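Local coordinates for protein nidogen (Mus musculus, PDB 1NPE) that binds the laminin gamma-1 chain through a six-bladed YWTD beta-propeller, an interaction that probably helps tie the basement membrane together, at residues Thr96-Arg102 with Leu121-Ile127; Tyr137-Arg143 with Leu168-Phe174. Numbering follows the deposited sequence.

Contact 1: residues Thr96-Arg102 with Leu121-Ile127. With CD (cadmium ion), chain C.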
ATOM      1  N   THR A  96       4.426  -4.754  -6.290  1.00 12.13           N
ATOM      2  CA  THR A  96       4.086  -5.424  -5.050  1.00 11.63           C
ATOM      3  C   THR A  96       2.572  -5.519  -4.958  1.00 12.18           C
ATOM      4  O   THR A  96       1.854  -4.648  -5.448  1.00 13.56           O
ATOM      5  CB  THR A  96       4.598  -4.639  -3.826  1.00 13.26           C
ATOM      6  OG1 THR A  96       4.065  -3.304  -3.855  1.00 15.43           O
ATOM      7  CG2 THR A  96       6.121  -4.582  -3.834  1.00 12.46           C
ATOM      8  N   ASP A  97       2.094  -6.590  -4.339  1.00 12.43           N
ATOM      9  CA  ASP A  97       0.673  -6.815  -4.148  1.00 11.56           C
ATOM     10  C   ASP A  97       0.555  -7.314  -2.718  1.00 12.13           C
ATOM     11  O   ASP A  97       0.961  -8.432  -2.411  1.00 13.08           O
ATOM     12  CB  ASP A  97       0.161  -7.869  -5.134  1.00 12.37           C
ATOM     13  CG  ASP A  97      -1.343  -8.047  -5.074  1.00 14.29           C
ATOM     14  OD1 ASP A  97      -1.924  -8.019  -3.965  1.00 13.40           O
ATOM     15  OD2 ASP A  97      -1.950  -8.232  -6.145  1.00 16.67           O
ATOM     16  N   SER A  98       0.004  -6.474  -1.849  1.00 11.81           N
ATOM     17  CA  SER A  98      -0.143  -6.797  -0.435  1.00 13.80           C
ATOM     18  C   SER A  98      -1.390  -7.602  -0.066  1.00 13.92           C
ATOM     19  O   SER A  98      -1.627  -7.885   1.113  1.00 14.86           O
ATOM     20  CB  SER A  98      -0.090  -5.514   0.391  1.00 12.87           C
ATOM     21  OG  SER A  98      -1.157  -4.661   0.027  1.00 14.82           O
ATOM     22  N   GLN A  99      -2.198  -7.937  -1.068  1.00 15.73           N
ATOM     23  CA  GLN A  99      -3.412  -8.728  -0.867  1.00 18.11           C
ATOM     24  C   GLN A  99      -3.101 -10.166  -1.283  1.00 18.37           C
ATOM     25  O   GLN A  99      -3.230 -11.086  -0.474  1.00 18.57           O
ATOM     26  CB  GLN A  99      -4.568  -8.168  -1.693  1.00 20.22           C
ATOM     27  CG  GLN A  99      -5.919  -8.803  -1.407  1.00 25.05           C
ATOM     28  CD  GLN A  99      -7.042  -8.137  -2.187  1.00 29.05           C
ATOM     29  OE1 GLN A  99      -7.310  -6.943  -2.016  1.00 30.56           O
ATOM     30  NE2 GLN A  99      -7.693  -8.902  -3.062  1.00 29.54           N
ATOM     31  N   LEU A 100      -2.677 -10.348  -2.535  1.00 17.09           N
ATOM     32  CA  LEU A 100      -2.307 -11.666  -3.061  1.00 17.96           C
ATOM     33  C   LEU A 100      -0.928 -12.102  -2.552  1.00 18.01           C
ATOM     34  O   LEU A 100      -0.475 -13.211  -2.826  1.00 19.05           O
ATOM     35  CB  LEU A 100      -2.306 -11.660  -4.587  1.00 17.15           C
ATOM     36  CG  LEU A 100      -3.675 -11.450  -5.226  1.00 18.98           C
ATOM     37  CD1 LEU A 100      -3.544 -11.557  -6.734  1.00 20.72           C
ATOM     38  CD2 LEU A 100      -4.646 -12.495  -4.695  1.00 19.50           C
ATOM     39  N   ASP A 101      -0.266 -11.194  -1.839  1.00 18.09           N
ATOM     40  CA  ASP A 101       1.043 -11.427  -1.243  1.00 19.33           C
ATOM     41  C   ASP A 101       2.128 -11.856  -2.208  1.00 19.27           C
ATOM     42  O   ASP A 101       2.715 -12.931  -2.082  1.00 18.40           O
ATOM     43  CB  ASP A 101       0.924 -12.404  -0.069  1.00 20.78           C
ATOM     44  CG  ASP A 101       0.086 -11.838   1.073  1.00 22.91           C
ATOM     45  OD1 ASP A 101      -0.095 -10.602   1.130  1.00 24.23           O
ATOM     46  OD2 ASP A 101      -0.406 -12.628   1.903  1.00 25.81           O
ATOM     47  N   ARG A 102       2.427 -10.985  -3.160  1.00 19.96           N
ATOM     48  CA  ARG A 102       3.449 -11.311  -4.124  1.00 20.33           C
ATOM     49  C   ARG A 102       4.087 -10.144  -4.845  1.00 19.39           C
ATOM     50  O   ARG A 102       3.721  -8.976  -4.647  1.00 19.14           O
ATOM     51  CB  ARG A 102       2.917 -12.340  -5.125  1.00 23.88           C
ATOM     52  CG  ARG A 102       1.692 -11.930  -5.896  1.00 22.59           C
ATOM     53  CD  ARG A 102       1.015 -13.159  -6.460  1.00 24.01           C
ATOM     54  NE  ARG A 102       0.286 -12.851  -7.679  1.00 26.92           N
ATOM     55  CZ  ARG A 102      -0.813 -13.478  -8.082  1.00 29.50           C
ATOM     56  NH1 ARG A 102      -1.326 -14.462  -7.357  1.00 29.30           N
ATOM     57  NH2 ARG A 102      -1.396 -13.114  -9.216  1.00 29.08           N
ATOM     58  N   LEU A 121       5.901 -12.867   2.115  1.00 16.41           N
ATOM     59  CA  LEU A 121       5.383 -11.528   1.844  1.00 15.39           C
ATOM     60  C   LEU A 121       4.039 -11.371   2.523  1.00 13.68           C
ATOM     61  O   LEU A 121       3.138 -12.169   2.312  1.00 16.32           O
ATOM     62  CB  LEU A 121       5.222 -11.289   0.341  1.00 11.21           C
ATOM     63  CG  LEU A 121       6.496 -11.329  -0.508  1.00 15.18           C
ATOM     64  CD1 LEU A 121       6.129 -11.236  -1.977  1.00 10.67           C
ATOM     65  CD2 LEU A 121       7.443 -10.203  -0.109  1.00 12.18           C
ATOM     66  N   VAL A 122       3.915 -10.341   3.345  1.00 14.49           N
ATOM     67  CA  VAL A 122       2.679 -10.073   4.066  1.00 13.53           C
ATOM     68  C   VAL A 122       2.144  -8.694   3.680  1.00 14.02           C
ATOM     69  O   VAL A 122       0.979  -8.553   3.322  1.00 16.55           O
ATOM     70  CB  VAL A 122       2.911 -10.169   5.594  1.00 12.79           C
ATOM     71  CG1 VAL A 122       1.668  -9.699   6.379  1.00  9.99           C
ATOM     72  CG2 VAL A 122       3.254 -11.616   5.964  1.00 11.97           C
ATOM     73  N   ASN A 123       3.000  -7.681   3.762  1.00 14.22           N
ATOM     74  CA  ASN A 123       2.619  -6.320   3.400  1.00 13.17           C
ATOM     75  C   ASN A 123       3.688  -5.633   2.539  1.00 12.73           C
ATOM     76  O   ASN A 123       4.204  -4.576   2.899  1.00 13.95           O
ATOM     77  CB  ASN A 123       2.317  -5.478   4.649  1.00 12.81           C
ATOM     78  CG  ASN A 123       0.856  -5.579   5.102  1.00 14.83           C
ATOM     79  OD1 ASN A 123       0.565  -5.626   6.294  1.00 15.28           O
ATOM     80  ND2 ASN A 123      -0.062  -5.588   4.149  1.00  9.99           N
ATOM     81  N   PRO A 124       4.065  -6.246   1.401  1.00 11.72           N
ATOM     82  CA  PRO A 124       5.078  -5.589   0.569  1.00 12.07           C
ATOM     83  C   PRO A 124       4.475  -4.279   0.079  1.00 11.83           C
ATOM     84  O   PRO A 124       3.259  -4.174  -0.073  1.00 12.11           O
ATOM     85  CB  PRO A 124       5.258  -6.573  -0.587  1.00 10.72           C
ATOM     86  CG  PRO A 124       3.879  -7.159  -0.728  1.00 11.56           C
ATOM     87  CD  PRO A 124       3.549  -7.450   0.728  1.00 11.17           C
ATOM     88  N   ARG A 125       5.312  -3.281  -0.155  1.00 11.22           N
ATOM     89  CA  ARG A 125       4.801  -2.005  -0.618  1.00 11.34           C
ATOM     90  C   ARG A 125       5.816  -1.318  -1.513  1.00 11.40           C
ATOM     91  O   ARG A 125       5.697  -1.382  -2.732  1.00 11.85           O
ATOM     92  CB  ARG A 125       4.386  -1.128   0.579  1.00  9.99           C
ATOM     93  CG  ARG A 125       3.991   0.300   0.234  1.00 10.92           C
ATOM     94  CD  ARG A 125       3.336   0.986   1.420  1.00  9.99           C
ATOM     95  NE  ARG A 125       1.931   0.620   1.546  1.00 10.09           N
ATOM     96  CZ  ARG A 125       1.183   0.828   2.627  1.00 12.49           C
ATOM     97  NH1 ARG A 125       1.697   1.393   3.716  1.00  9.99           N
ATOM     98  NH2 ARG A 125      -0.112   0.545   2.580  1.00 11.50           N
ATOM     99  N   GLY A 126       6.826  -0.692  -0.917  1.00 11.60           N
ATOM    100  CA  GLY A 126       7.835  -0.016  -1.708  1.00 10.85           C
ATOM    101  C   GLY A 126       8.682  -0.984  -2.511  1.00 10.76           C
ATOM    102  O   GLY A 126       9.000  -2.075  -2.046  1.00 10.70           O
ATOM    103  N   ILE A 127       9.018  -0.601  -3.736  1.00 10.92           N
ATOM    104  CA  ILE A 127       9.857  -1.431  -4.595  1.00 11.56           C
ATOM    105  C   ILE A 127      10.570  -0.577  -5.647  1.00 12.02           C
ATOM    106  O   ILE A 127       9.977   0.319  -6.246  1.00 11.90           O
ATOM    107  CB  ILE A 127       9.064  -2.582  -5.267  1.00 11.10           C
ATOM    108  CG1 ILE A 127      10.028  -3.518  -6.002  1.00 12.15           C
ATOM    109  CG2 ILE A 127       8.040  -2.035  -6.244  1.00  9.99           C
ATOM    110  CD1 ILE A 127       9.362  -4.750  -6.588  1.00 14.39           C
TER
HETATM  111 CD    CD C5001      -1.017  -9.558   2.702  1.00 25.29          CD
HETATM  112  O   HOH W   1      -3.551 -10.285   2.242  1.00 21.40           O
HETATM  113  O   HOH W   2      -0.799 -11.247   4.503  1.00 24.75           O
HETATM  114  O   HOH W   3      -1.845  -7.543   4.172  1.00 16.80           O
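Thr96 lies one residue before the end of the second strand of one propeller blade and reaches across to the first strand of the next. Its OG1 donates a hydrogen bond to Arg125 O at 2.8 Å. Its methyl group, CG2, packs on Ile127 CB at 3.8 Å, and Thr96 CB meets Pro124 CB at the same distance. Thr96 is the threonine of a YWTD-type repeat, here FWTD, and its hydroxyl ties the two strands together. Asp97 turns away from the other segment and organises its own loop. Its OD1 accepts from Gln99 N at 2.9 Å, an Asx turn, and from Leu100 N at 2.8 Å. Ser98 CB sits 3.6 Å from Pro124 O, while the serine hydroxyl bonds Glu82. Ser98 O and Asp101 OD1 converge on one cadmium ion. The ion lies 2.4 Å from Ser98 O, 2.1 Å from Asp101 OD1 and 2.3 Å from Val122 O. Three waters complete six ligands, so the metal joins the two segments. Arg102 closes the turn: Arg102 O accepts from Asp97 N at 2.9 Å, and Arg102 N bonds Asp97 O at 3.0 Å. With Asp101 and Arg102 both facing Asp97, this is a G1 beta bulge. Arg102 CA is 3.4 Å from Leu121 CD1, an apolar contact; the Arg102 guanidinium forms salt bridges to Asp77 and Glu104. Around the contact, strand 81-87 flanks Thr96 on the side of its own blade. Leu121 and Ile127 both pack against strands 102-107 and 135-140, at the junction of two blades.

Contact 2: residues Tyr137-Arg143 with Leu168-Phe174; sequences YWTDWNR and LPNGLTF
Tyr137 lays its ring nearly parallel to that of Phe174, with the planes at 13° and the centroids 5.1 Å apart. The rings are slid so far that they barely overlap; Tyr137 CE1 is 3.9 Å from Phe174 CD1. Chi1 is m for Tyr137 and t for Phe174. Strands 137-140 and 169-174 run antiparallel at 164°, with axes 6.2 Å apart at closest approach. They are mostly extended, apart from a local kink at Asn170 (phi/psi -84/-35). Tyr137-Asp140 is the YWTD motif of a beta-propeller blade, and its threonine bridges to the first strand of the next blade. The register sets Trp138 CA 7.0 Å from Leu172 CA and Trp141 CA 4.8 Å from Leu168 CA. Leu172, chi1 p, packs between Tyr137 and Thr139, with CD1 3.9 Å from Tyr137 CB and 3.8 Å from Thr139 CG2. Thr139, chi1 p, donates from OG1 to Pro169 O at 2.9 Å, and Thr139 OG1 in turn accepts from Gly126 N. Asp140 OD1 accepts from Asn142 N at 3.0 Å, an Asx turn that starts at the motif's aspartate; Asn123 N and Val122 N also bond this carboxylate. Trp141 leaves the extended path at phi/psi -79/19. Its chi1 is p, and its CB rests 4.1 Å from Pro169 CD. Asn170 OD1 lies over one ring face, 3.8 Å from Trp141 CD1, and bonds Arg125. Leu168 CD2 lies over the Arg143 guanidinium, 3.6 Å from NH1. Arg143 forms a salt bridge to Asp65 of the laminin chain. The chemistry is thus mostly apolar with one directional threonine bond, and its polar end belongs to the laminin interface.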
ATOM      1  N   TYR A 137      14.921  -4.160  -5.017  1.00 14.23           N
ATOM      2  CA  TYR A 137      14.798  -3.879  -3.583  1.00 12.96           C
ATOM      3  C   TYR A 137      13.337  -3.584  -3.209  1.00 12.51           C
ATOM      4  O   TYR A 137      12.624  -2.905  -3.949  1.00 11.11           O
ATOM      5  CB  TYR A 137      15.643  -2.653  -3.199  1.00 13.01           C
ATOM      6  CG  TYR A 137      17.101  -2.705  -3.627  1.00 14.65           C
ATOM      7  CD1 TYR A 137      17.513  -2.148  -4.839  1.00 14.12           C
ATOM      8  CD2 TYR A 137      18.071  -3.286  -2.808  1.00 14.32           C
ATOM      9  CE1 TYR A 137      18.854  -2.167  -5.223  1.00 15.12           C
ATOM     10  CE2 TYR A 137      19.408  -3.313  -3.179  1.00 15.69           C
ATOM     11  CZ  TYR A 137      19.794  -2.753  -4.390  1.00 17.49           C
ATOM     12  OH  TYR A 137      21.120  -2.793  -4.766  1.00 18.61           O
ATOM     13  N   TRP A 138      12.900  -4.049  -2.045  1.00 13.37           N
ATOM     14  CA  TRP A 138      11.525  -3.779  -1.623  1.00 13.32           C
ATOM     15  C   TRP A 138      11.353  -3.750  -0.119  1.00 13.23           C
ATOM     16  O   TRP A 138      12.226  -4.208   0.623  1.00 12.44           O
ATOM     17  CB  TRP A 138      10.555  -4.797  -2.227  1.00 13.41           C
ATOM     18  CG  TRP A 138      10.715  -6.205  -1.719  1.00 14.44           C
ATOM     19  CD1 TRP A 138      10.062  -6.776  -0.657  1.00 13.88           C
ATOM     20  CD2 TRP A 138      11.523  -7.237  -2.295  1.00 13.14           C
ATOM     21  NE1 TRP A 138      10.409  -8.101  -0.547  1.00 15.01           N
ATOM     22  CE2 TRP A 138      11.302  -8.411  -1.540  1.00 15.24           C
ATOM     23  CE3 TRP A 138      12.406  -7.289  -3.381  1.00 12.10           C
ATOM     24  CZ2 TRP A 138      11.933  -9.629  -1.840  1.00 16.07           C
ATOM     25  CZ3 TRP A 138      13.034  -8.495  -3.678  1.00 14.08           C
ATOM     26  CH2 TRP A 138      12.793  -9.649  -2.909  1.00 14.64           C
ATOM     27  N   THR A 139      10.236  -3.173   0.324  1.00 13.11           N
ATOM     28  CA  THR A 139       9.921  -3.110   1.747  1.00 13.66           C
ATOM     29  C   THR A 139       8.686  -3.961   2.002  1.00 14.72           C
ATOM     30  O   THR A 139       7.880  -4.195   1.098  1.00 16.15           O
ATOM     31  CB  THR A 139       9.590  -1.676   2.237  1.00 12.89           C
ATOM     32  OG1 THR A 139       8.305  -1.279   1.745  1.00 14.41           O
ATOM     33  CG2 THR A 139      10.632  -0.688   1.769  1.00 12.18           C
ATOM     34  N   ASP A 140       8.573  -4.457   3.225  1.00 15.37           N
ATOM     35  CA  ASP A 140       7.423  -5.245   3.644  1.00 16.30           C
ATOM     36  C   ASP A 140       7.157  -4.712   5.041  1.00 14.74           C
ATOM     37  O   ASP A 140       7.918  -4.975   5.967  1.00 15.44           O
ATOM     38  CB  ASP A 140       7.750  -6.745   3.682  1.00 17.10           C
ATOM     39  CG  ASP A 140       6.528  -7.617   4.012  1.00 18.87           C
ATOM     40  OD1 ASP A 140       5.593  -7.150   4.693  1.00 18.38           O
ATOM     41  OD2 ASP A 140       6.507  -8.793   3.604  1.00 20.14           O
ATOM     42  N   TRP A 141       6.090  -3.938   5.186  1.00 15.44           N
ATOM     43  CA  TRP A 141       5.787  -3.357   6.487  1.00 15.73           C
ATOM     44  C   TRP A 141       5.114  -4.270   7.503  1.00 14.63           C
ATOM     45  O   TRP A 141       4.540  -3.789   8.480  1.00 17.20           O
ATOM     46  CB  TRP A 141       5.064  -2.009   6.345  1.00 12.47           C
ATOM     47  CG  TRP A 141       3.781  -2.055   5.612  1.00 12.92           C
ATOM     48  CD1 TRP A 141       3.600  -1.885   4.272  1.00 13.09           C
ATOM     49  CD2 TRP A 141       2.479  -2.210   6.180  1.00 12.87           C
ATOM     50  NE1 TRP A 141       2.261  -1.914   3.968  1.00 13.32           N
ATOM     51  CE2 TRP A 141       1.548  -2.109   5.122  1.00 14.47           C
ATOM     52  CE3 TRP A 141       2.005  -2.418   7.484  1.00 16.50           C
ATOM     53  CZ2 TRP A 141       0.163  -2.208   5.324  1.00 16.34           C
ATOM     54  CZ3 TRP A 141       0.620  -2.520   7.691  1.00 16.16           C
ATOM     55  CH2 TRP A 141      -0.280  -2.412   6.612  1.00 15.80           C
ATOM     56  N   ASN A 142       5.223  -5.581   7.270  1.00 15.85           N
ATOM     57  CA  ASN A 142       4.711  -6.651   8.153  1.00 16.07           C
ATOM     58  C   ASN A 142       4.839  -6.175   9.602  1.00 16.45           C
ATOM     59  O   ASN A 142       5.947  -6.070  10.124  1.00 15.05           O
ATOM     60  CB  ASN A 142       5.594  -7.898   7.942  1.00 15.74           C
ATOM     61  CG  ASN A 142       5.136  -9.132   8.736  1.00 15.33           C
ATOM     62  OD1 ASN A 142       5.454 -10.257   8.355  1.00 15.30           O
ATOM     63  ND2 ASN A 142       4.424  -8.929   9.835  1.00 13.54           N
ATOM     64  N   ARG A 143       3.711  -5.870  10.236  1.00 17.79           N
ATOM     65  CA  ARG A 143       3.710  -5.373  11.614  1.00 20.23           C
ATOM     66  C   ARG A 143       4.632  -6.131  12.563  1.00 21.11           C
ATOM     67  O   ARG A 143       5.358  -5.521  13.350  1.00 21.92           O
ATOM     68  CB  ARG A 143       2.290  -5.377  12.182  1.00 19.22           C
ATOM     69  CG  ARG A 143       1.413  -4.240  11.711  1.00 19.89           C
ATOM     70  CD  ARG A 143       1.707  -2.949  12.457  1.00 17.96           C
ATOM     71  NE  ARG A 143       0.755  -1.910  12.085  1.00 18.95           N
ATOM     72  CZ  ARG A 143       0.828  -0.636  12.462  1.00 19.45           C
ATOM     73  NH1 ARG A 143       1.814  -0.210  13.246  1.00 18.76           N
ATOM     74  NH2 ARG A 143      -0.070   0.223  12.014  1.00 17.57           N
ATOM     75  N   LEU A 168       7.490   0.649  10.207  1.00 15.35           N
ATOM     76  CA  LEU A 168       6.617   0.627   9.049  1.00 13.45           C
ATOM     77  C   LEU A 168       7.365   1.186   7.832  1.00 13.11           C
ATOM     78  O   LEU A 168       7.201   2.360   7.475  1.00 15.79           O
ATOM     79  CB  LEU A 168       5.347   1.445   9.328  1.00 12.09           C
ATOM     80  CG  LEU A 168       4.462   1.019  10.511  1.00 14.25           C
ATOM     81  CD1 LEU A 168       3.335   2.042  10.738  1.00 13.28           C
ATOM     82  CD2 LEU A 168       3.882  -0.371  10.275  1.00 13.44           C
ATOM     83  N   PRO A 169       8.285   0.390   7.247  1.00 12.55           N
ATOM     84  CA  PRO A 169       9.023   0.875   6.072  1.00 12.40           C
ATOM     85  C   PRO A 169       8.062   0.912   4.890  1.00 11.79           C
ATOM     86  O   PRO A 169       7.760  -0.116   4.294  1.00 11.81           O
ATOM     87  CB  PRO A 169      10.128  -0.171   5.900  1.00 11.82           C
ATOM     88  CG  PRO A 169       9.526  -1.422   6.458  1.00 10.65           C
ATOM     89  CD  PRO A 169       8.798  -0.920   7.689  1.00 11.68           C
ATOM     90  N   ASN A 170       7.537   2.100   4.600  1.00 11.35           N
ATOM     91  CA  ASN A 170       6.568   2.265   3.526  1.00 11.38           C
ATOM     92  C   ASN A 170       7.108   2.435   2.115  1.00  9.99           C
ATOM     93  O   ASN A 170       6.492   1.991   1.157  1.00 11.35           O
ATOM     94  CB  ASN A 170       5.601   3.395   3.871  1.00 11.25           C
ATOM     95  CG  ASN A 170       4.611   2.998   4.954  1.00 13.24           C
ATOM     96  OD1 ASN A 170       4.192   1.836   5.037  1.00 14.18           O
ATOM     97  ND2 ASN A 170       4.225   3.958   5.782  1.00 10.96           N
ATOM     98  N   GLY A 171       8.242   3.103   1.982  1.00 11.23           N
ATOM     99  CA  GLY A 171       8.814   3.294   0.668  1.00  9.99           C
ATOM    100  C   GLY A 171      10.325   3.322   0.713  1.00 10.45           C
ATOM    101  O   GLY A 171      10.923   3.533   1.769  1.00 11.46           O
ATOM    102  N   LEU A 172      10.948   3.020  -0.416  1.00 11.14           N
ATOM    103  CA  LEU A 172      12.401   3.066  -0.487  1.00 12.29           C
ATOM    104  C   LEU A 172      12.855   3.598  -1.833  1.00 11.40           C
ATOM    105  O   LEU A 172      12.070   3.697  -2.782  1.00 12.23           O
ATOM    106  CB  LEU A 172      13.035   1.708  -0.168  1.00 11.60           C
ATOM    107  CG  LEU A 172      13.158   0.605  -1.210  1.00 11.84           C
ATOM    108  CD1 LEU A 172      13.628  -0.638  -0.491  1.00 10.37           C
ATOM    109  CD2 LEU A 172      11.828   0.350  -1.900  1.00 13.24           C
ATOM    110  N   THR A 173      14.121   3.961  -1.915  1.00  9.99           N
ATOM    111  CA  THR A 173      14.634   4.505  -3.157  1.00 13.41           C
ATOM    112  C   THR A 173      16.113   4.184  -3.265  1.00 14.00           C
ATOM    113  O   THR A 173      16.779   3.972  -2.254  1.00 16.53           O
ATOM    114  CB  THR A 173      14.368   6.043  -3.231  1.00 11.94           C
ATOM    115  OG1 THR A 173      14.748   6.535  -4.521  1.00 15.57           O
ATOM    116  CG2 THR A 173      15.124   6.796  -2.135  1.00  9.99           C
ATOM    117  N   PHE A 174      16.611   4.080  -4.487  1.00 14.48           N
ATOM    118  CA  PHE A 174      18.016   3.765  -4.687  1.00 18.37           C
ATOM    119  C   PHE A 174      18.712   4.784  -5.568  1.00 20.53           C
ATOM    120  O   PHE A 174      18.214   5.129  -6.637  1.00 22.17           O
ATOM    121  CB  PHE A 174      18.179   2.368  -5.296  1.00 17.49           C
ATOM    122  CG  PHE A 174      19.609   1.900  -5.368  1.00 19.45           C
ATOM    123  CD1 PHE A 174      20.217   1.308  -4.264  1.00 19.30           C
ATOM    124  CD2 PHE A 174      20.350   2.048  -6.538  1.00 18.70           C
ATOM    125  CE1 PHE A 174      21.543   0.871  -4.325  1.00 20.46           C
ATOM    126  CE2 PHE A 174      21.671   1.615  -6.607  1.00 20.06           C
ATOM    127  CZ  PHE A 174      22.270   1.024  -5.500  1.00 18.67           C
TER

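Contacts 1 and 2 are successive versions of one inter-blade junction. In both, the second strand of a blade meets the first strand of the next, and a YWTD-type threonine bonds a backbone oxygen across the gap. They share a sheet, because strand 124-130 of contact 1 is the neighbour of strand 135-140 of contact 2. Hydrogen bonds from residues 121-127 to side chains of contact 2 link them directly. Contact 2 is the more buried and relies on aromatic and aliphatic packing. Contact 1 is only partly buried, and at its solvent end a hydrated cadmium ion bridges the segments. Both reach laminin, through Arg125 in contact 1 and through Arg143 and Asn170 in contact 2.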